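Local coordinates for precorrin-3 methylase (Rhodobacter capsulatus, PDB 3NUT), which probably transfers a methyl group from S-adenosyl-L-methionine to a precorrin intermediate on the pathway to adenosylcobalamin (vitamin B12), at residues 10-15 and 112-117; 34-39 and 77-82. One frame throughout, in Å; residues are numbered along the deposited sequence.

Overall arrangement
Interactions 1 and 2 belong to the same five-stranded parallel sheet, in the order 55-58, 37-40, 80-85, 10-15, 113-116. Strands 10-15 and 80-85 are neighbours, so interaction 1 (10-15 with 112-117) and interaction 2 (34-39 with 77-82) join directly, their centres about 11 Å apart. Val81 probably bonds to strand 10-15 through both backbone atoms, Thr12 N lying 2.6 Å from Val81 O and Trp10 O 2.9 Å from Val81 N. Side chains follow, with Trp10 CE2 3.4 Å from Arg80 CG. Interaction 1 runs toward the bound S-adenosyl-L-homocysteine (SAH), nearest atoms about 7 Å from Gly15; the side chain of Val82 is about 14 Å from the bound SAH, nearest atoms again.

Interaction 1: 10-15 and 112-117; sequences WVTVAG and EIRILP
In the parallel sheet of this tetrapyrrole methylase, strand 10-15 pairs with 113-116, the strand at one edge of the sheet within this chain, their axes 4.7 Å apart and 8° from parallel. Five N-H···O=C bonds alternate: Val11 N and Val13 N reach Glu112 O and Arg114 O, Arg114 N and Leu116 N reach back to Val11 O and Val13 O, and Gly15 N closes the ladder on Leu116 O. The straightest, Leu116 N to Val13 O (2.9 Å), runs nearly along the C=O axis. On the face of Thr12 and Leu116, Arg114, extended from CG to NE, lays its guanidinium over the indole of Trp10 in a cation-pi stack: Arg114 CZ is 4.0 Å from the centroid of the Trp10 five-membered ring, the planes tilted by 29°. With CG in the crowded position between backbone N and carbonyl carbon (chi1 41°), the indole runs along its own strand toward Thr12, where the guanidinium reaches its face. Glu112 OE2 receives weak bonds from Arg114 NE (2.7 Å) and NH2, a salt bridge, while a water at the guanidinium edge accepts from Arg114 NH1 and bonds to Thr12 OG1 at 2.7 Å. Thr12 CG2 presses tightly on Leu116 CD1 (3.3 Å); Leu116 also packs on Val28 and Ala31 of helix 26-34. On the face of Val11 and Ile113, Ile115 CD1 curls back to Val13 CB (3.8 Å); Val13 packs on Leu98 and Ile115 on Phe99 of helix 94-104. Carboxylate, water and indole together fix the arginine's rotation, and Glu112 would be expected to stabilise its positive charge.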
loop_
_atom_site.group_PDB
_atom_site.type_symbol
_atom_site.label_atom_id
_atom_site.label_comp_id
_atom_site.label_asym_id
_atom_site.label_seq_id
_atom_site.Cartn_x
_atom_site.Cartn_y
_atom_site.Cartn_z
ATOM N N TRP A 10 4.489 16.404 20.853
ATOM C CA TRP A 10 4.009 15.168 20.291
ATOM C C TRP A 10 5.061 14.429 19.483
ATOM O O TRP A 10 6.168 14.898 19.316
ATOM C CB TRP A 10 2.779 15.427 19.436
ATOM C CG TRP A 10 2.790 16.658 18.554
ATOM C CD1 TRP A 10 2.030 17.780 18.716
ATOM C CD2 TRP A 10 3.532 16.853 17.341
ATOM N NE1 TRP A 10 2.254 18.665 17.691
ATOM C CE2 TRP A 10 3.159 18.120 16.821
ATOM C CE3 TRP A 10 4.464 16.079 16.636
ATOM C CZ2 TRP A 10 3.705 18.651 15.624
ATOM C CZ3 TRP A 10 5.015 16.602 15.453
ATOM C CH2 TRP A 10 4.639 17.889 14.966
ATOM N N VAL A 11 4.700 13.262 18.972
ATOM C CA VAL A 11 5.605 12.496 18.131
ATOM C C VAL A 11 4.777 12.153 16.906
ATOM O O VAL A 11 3.710 11.546 17.010
ATOM C CB VAL A 11 6.084 11.176 18.826
ATOM C CG1 VAL A 11 6.900 10.314 17.894
ATOM C CG2 VAL A 11 6.867 11.459 20.116
ATOM N N THR A 12 5.265 12.535 15.745
ATOM C CA THR A 12 4.616 12.141 14.528
ATOM C C THR A 12 5.576 11.195 13.827
ATOM O O THR A 12 6.774 11.464 13.724
ATOM C CB THR A 12 4.330 13.385 13.640
ATOM O OG1 THR A 12 3.294 14.174 14.238
ATOM C CG2 THR A 12 3.884 12.957 12.214
ATOM N N VAL A 13 5.075 10.075 13.344
ATOM C CA VAL A 13 5.886 9.244 12.482
ATOM C C VAL A 13 5.366 9.499 11.074
ATOM O O VAL A 13 4.196 9.295 10.822
ATOM C CB VAL A 13 5.796 7.764 12.876
ATOM C CG1 VAL A 13 6.788 6.936 12.044
ATOM C CG2 VAL A 13 6.124 7.627 14.330
ATOM N N ALA A 14 6.229 9.973 10.181
ATOM C CA ALA A 14 5.813 10.463 8.880
ATOM C C ALA A 14 6.502 9.765 7.709
ATOM O O ALA A 14 7.742 9.718 7.656
ATOM C CB ALA A 14 6.093 11.971 8.806
ATOM N N GLY A 15 5.716 9.281 6.740
ATOM C CA GLY A 15 6.285 8.674 5.544
ATOM C C GLY A 15 6.678 9.660 4.443
ATOM O O GLY A 15 5.909 10.532 4.060
ATOM N N GLU A 112 0.916 12.306 22.977
ATOM C CA GLU A 112 0.187 12.464 21.718
ATOM C C GLU A 112 0.990 11.899 20.537
ATOM O O GLU A 112 2.155 12.230 20.360
ATOM C CB GLU A 112 -0.150 13.930 21.443
ATOM C CG GLU A 112 -1.176 14.043 20.349
ATOM C CD GLU A 112 -1.458 15.457 19.913
ATOM O OE1 GLU A 112 -1.317 16.381 20.753
ATOM O OE2 GLU A 112 -1.833 15.630 18.721
ATOM N N ILE A 113 0.365 11.053 19.733
ATOM C CA ILE A 113 1.058 10.357 18.681
ATOM C C ILE A 113 0.218 10.435 17.425
ATOM O O ILE A 113 -0.974 10.266 17.494
ATOM C CB ILE A 113 1.332 8.870 19.024
ATOM C CG1 ILE A 113 2.595 8.761 19.881
ATOM C CG2 ILE A 113 1.571 8.077 17.744
ATOM C CD1 ILE A 113 2.617 7.550 20.876
ATOM N N ARG A 114 0.863 10.720 16.295
ATOM C CA ARG A 114 0.206 10.822 14.998
ATOM C C ARG A 114 1.041 10.030 14.006
ATOM O O ARG A 114 2.266 10.185 13.969
ATOM C CB ARG A 114 0.185 12.281 14.564
ATOM C CG ARG A 114 -0.619 13.227 15.475
ATOM C CD ARG A 114 -0.106 14.659 15.352
ATOM N NE ARG A 114 -0.899 15.600 16.144
ATOM C CZ ARG A 114 -0.791 16.929 16.110
ATOM N NH1 ARG A 114 0.081 17.524 15.316
ATOM N NH2 ARG A 114 -1.579 17.670 16.884
ATOM N N ILE A 115 0.392 9.183 13.210
ATOM C CA ILE A 115 1.055 8.367 12.202
ATOM C C ILE A 115 0.542 8.828 10.831
ATOM O O ILE A 115 -0.657 8.744 10.556
ATOM C CB ILE A 115 0.726 6.860 12.400
ATOM C CG1 ILE A 115 0.994 6.434 13.860
ATOM C CG2 ILE A 115 1.536 5.946 11.373
ATOM C CD1 ILE A 115 2.505 6.327 14.220
ATOM N N LEU A 116 1.459 9.328 9.988
ATOM C CA LEU A 116 1.110 9.965 8.719
ATOM C C LEU A 116 1.574 9.103 7.544
ATOM O O LEU A 116 2.775 8.894 7.372
ATOM C CB LEU A 116 1.748 11.366 8.650
ATOM C CG LEU A 116 1.410 12.265 9.859
ATOM C CD1 LEU A 116 1.961 13.674 9.584
ATOM C CD2 LEU A 116 -0.124 12.317 10.103
ATOM N N PRO A 117 0.628 8.587 6.756
ATOM C CA PRO A 117 0.934 7.622 5.706
ATOM C C PRO A 117 1.771 8.215 4.581
ATOM O O PRO A 117 1.869 9.434 4.475
ATOM C CB PRO A 117 -0.457 7.189 5.177
ATOM C CG PRO A 117 -1.445 8.202 5.696
ATOM C CD PRO A 117 -0.822 8.730 6.989
HETATM O O HOH W 1 1.822 16.263 13.264
#

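Interaction 2: 34-39 and 77-82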
loop_
_atom_site.group_PDB
_atom_site.type_symbol
_atom_site.label_atom_id
_atom_site.label_comp_id
_atom_site.label_asym_id
_atom_site.label_seq_id
_atom_site.Cartn_x
_atom_site.Cartn_y
_atom_site.Cartn_z
ATOM N N GLU A 34 6.086 21.992 10.929
ATOM C CA GLU A 34 5.761 22.199 12.360
ATOM C C GLU A 34 6.752 21.633 13.372
ATOM O O GLU A 34 6.718 22.022 14.526
ATOM C CB GLU A 34 4.418 21.587 12.702
ATOM C CG GLU A 34 3.238 22.360 12.285
ATOM C CD GLU A 34 2.213 22.347 13.372
ATOM O OE1 GLU A 34 1.250 21.557 13.258
ATOM O OE2 GLU A 34 2.408 23.113 14.363
ATOM N N ALA A 35 7.593 20.688 12.947
ATOM C CA ALA A 35 8.587 20.032 13.804
ATOM C C ALA A 35 9.534 20.981 14.513
ATOM O O ALA A 35 10.106 21.857 13.859
ATOM C CB ALA A 35 9.409 19.106 12.959
ATOM N N THR A 36 9.749 20.790 15.829
ATOM C CA THR A 36 10.930 21.359 16.498
ATOM C C THR A 36 12.089 20.390 16.338
ATOM O O THR A 36 13.260 20.777 16.361
ATOM C CB THR A 36 10.733 21.568 18.025
ATOM O OG1 THR A 36 10.416 20.316 18.659
ATOM C CG2 THR A 36 9.603 22.588 18.323
ATOM N N ASP A 37 11.755 19.110 16.211
ATOM C CA ASP A 37 12.756 18.095 16.127
ATOM C C ASP A 37 12.482 17.073 15.006
ATOM O O ASP A 37 11.391 16.531 14.908
ATOM C CB ASP A 37 12.868 17.407 17.477
ATOM C CG ASP A 37 13.277 18.371 18.607
ATOM O OD1 ASP A 37 12.430 19.094 19.153
ATOM O OD2 ASP A 37 14.460 18.387 18.976
ATOM N N ILE A 38 13.478 16.836 14.147
ATOM C CA ILE A 38 13.396 15.735 13.194
ATOM C C ILE A 38 14.373 14.597 13.540
ATOM O O ILE A 38 15.545 14.829 13.764
ATOM C CB ILE A 38 13.467 16.223 11.731
ATOM C CG1 ILE A 38 12.393 17.306 11.517
ATOM C CG2 ILE A 38 13.289 15.042 10.751
ATOM C CD1 ILE A 38 12.549 18.182 10.261
ATOM N N VAL A 39 13.857 13.368 13.625
ATOM C CA VAL A 39 14.662 12.187 13.917
ATOM C C VAL A 39 14.617 11.291 12.677
ATOM O O VAL A 39 13.535 10.954 12.211
ATOM C CB VAL A 39 14.063 11.418 15.138
ATOM C CG1 VAL A 39 14.825 10.101 15.397
ATOM C CG2 VAL A 39 14.056 12.299 16.365
ATOM N N GLU A 77 9.168 16.861 26.999
ATOM C CA GLU A 77 9.682 18.185 27.297
ATOM C C GLU A 77 8.921 19.243 26.532
ATOM O O GLU A 77 9.327 20.410 26.550
ATOM C CB GLU A 77 11.144 18.317 26.893
ATOM C CG GLU A 77 12.073 17.343 27.509
ATOM C CD GLU A 77 13.435 17.391 26.844
ATOM O OE1 GLU A 77 13.616 18.185 25.885
ATOM O OE2 GLU A 77 14.319 16.622 27.283
ATOM N N GLY A 78 7.874 18.843 25.816
ATOM C CA GLY A 78 7.115 19.771 24.996
ATOM C C GLY A 78 7.548 19.903 23.530
ATOM O O GLY A 78 6.961 20.666 22.781
ATOM N N ARG A 79 8.542 19.122 23.109
ATOM C CA ARG A 79 9.024 19.141 21.714
ATOM C C ARG A 79 8.040 18.501 20.712
ATOM O O ARG A 79 7.279 17.599 21.047
ATOM C CB ARG A 79 10.443 18.535 21.616
ATOM C CG ARG A 79 11.534 19.432 22.240
ATOM C CD ARG A 79 12.821 18.667 22.633
ATOM N NE ARG A 79 13.996 19.066 21.844
ATOM C CZ ARG A 79 15.260 18.646 22.048
ATOM N NH1 ARG A 79 15.564 17.787 23.034
ATOM N NH2 ARG A 79 16.232 19.080 21.249
ATOM N N ARG A 80 8.036 19.013 19.491
ATOM C CA ARG A 80 7.185 18.497 18.448
ATOM C C ARG A 80 8.099 17.680 17.521
ATOM O O ARG A 80 8.784 18.241 16.661
ATOM C CB ARG A 80 6.474 19.651 17.694
ATOM C CG ARG A 80 5.305 20.266 18.434
ATOM C CD ARG A 80 4.800 21.554 17.792
ATOM N NE ARG A 80 5.394 22.662 18.527
ATOM C CZ ARG A 80 5.890 23.771 17.991
ATOM N NH1 ARG A 80 5.881 23.968 16.670
ATOM N NH2 ARG A 80 6.426 24.673 18.797
ATOM N N VAL A 81 8.057 16.362 17.692
ATOM C CA VAL A 81 9.035 15.448 17.130
ATOM C C VAL A 81 8.426 14.729 15.941
ATOM O O VAL A 81 7.403 14.064 16.079
ATOM C CB VAL A 81 9.502 14.403 18.178
ATOM C CG1 VAL A 81 10.692 13.624 17.689
ATOM C CG2 VAL A 81 9.853 15.096 19.538
ATOM N N VAL A 82 9.046 14.885 14.766
ATOM C CA VAL A 82 8.673 14.102 13.602
ATOM C C VAL A 82 9.729 13.030 13.406
ATOM O O VAL A 82 10.905 13.331 13.238
ATOM C CB VAL A 82 8.591 14.956 12.296
ATOM C CG1 VAL A 82 8.282 14.052 11.077
ATOM C CG2 VAL A 82 7.529 16.087 12.429
#
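Arg80 O is gripped by two backbone N-H groups in succession. Thr36 N comes in on a lone pair in the carbonyl plane at 2.8 Å, whereas Asp37 N, at 3.1 Å, stands 40° above that plane. Strands 37-39 and 80-82 then run parallel, with Val82 N on Asp37 O and Val39 N on Val82 O (3.0 Å). Thr36 OG1, in the crowded position between backbone N and carbonyl carbon (chi1 59°), works both ways: it accepts from Arg80 N at 2.8 Å and donates to the anti lone pair of Asp37 OD1, a very short 2.4 Å. An alanine here would remove the hydroxyl that joins Arg80 N to Asp37 OD1, and would probably loosen the start of the strand pairing and the Asp37 carboxylate. Thr36 CG2 sits over the centre of the Arg80 guanidinium, 3.8 Å above its plane, while Arg80 NH1 bonds weakly to Glu34 O. Arg79, bent at chi3, brings its guanidinium to the Asp37 carboxylate with the planes 80° apart, in a salt bridge between Arg79 NH2 and Asp37 OD2 (3.0 Å), though the position of OD2 is less certain. His57 NE2 also bonds Asp37 OD2. Ala35 CB meets Val82 CG2 at 3.6 Å. Strand 55-58 flanks 37-39, strand 10-15 flanks 80-82 with Trp10 against Arg80 and Val82, and Met74 of helix 65-76 packs on Asp37, Arg79 and Val81.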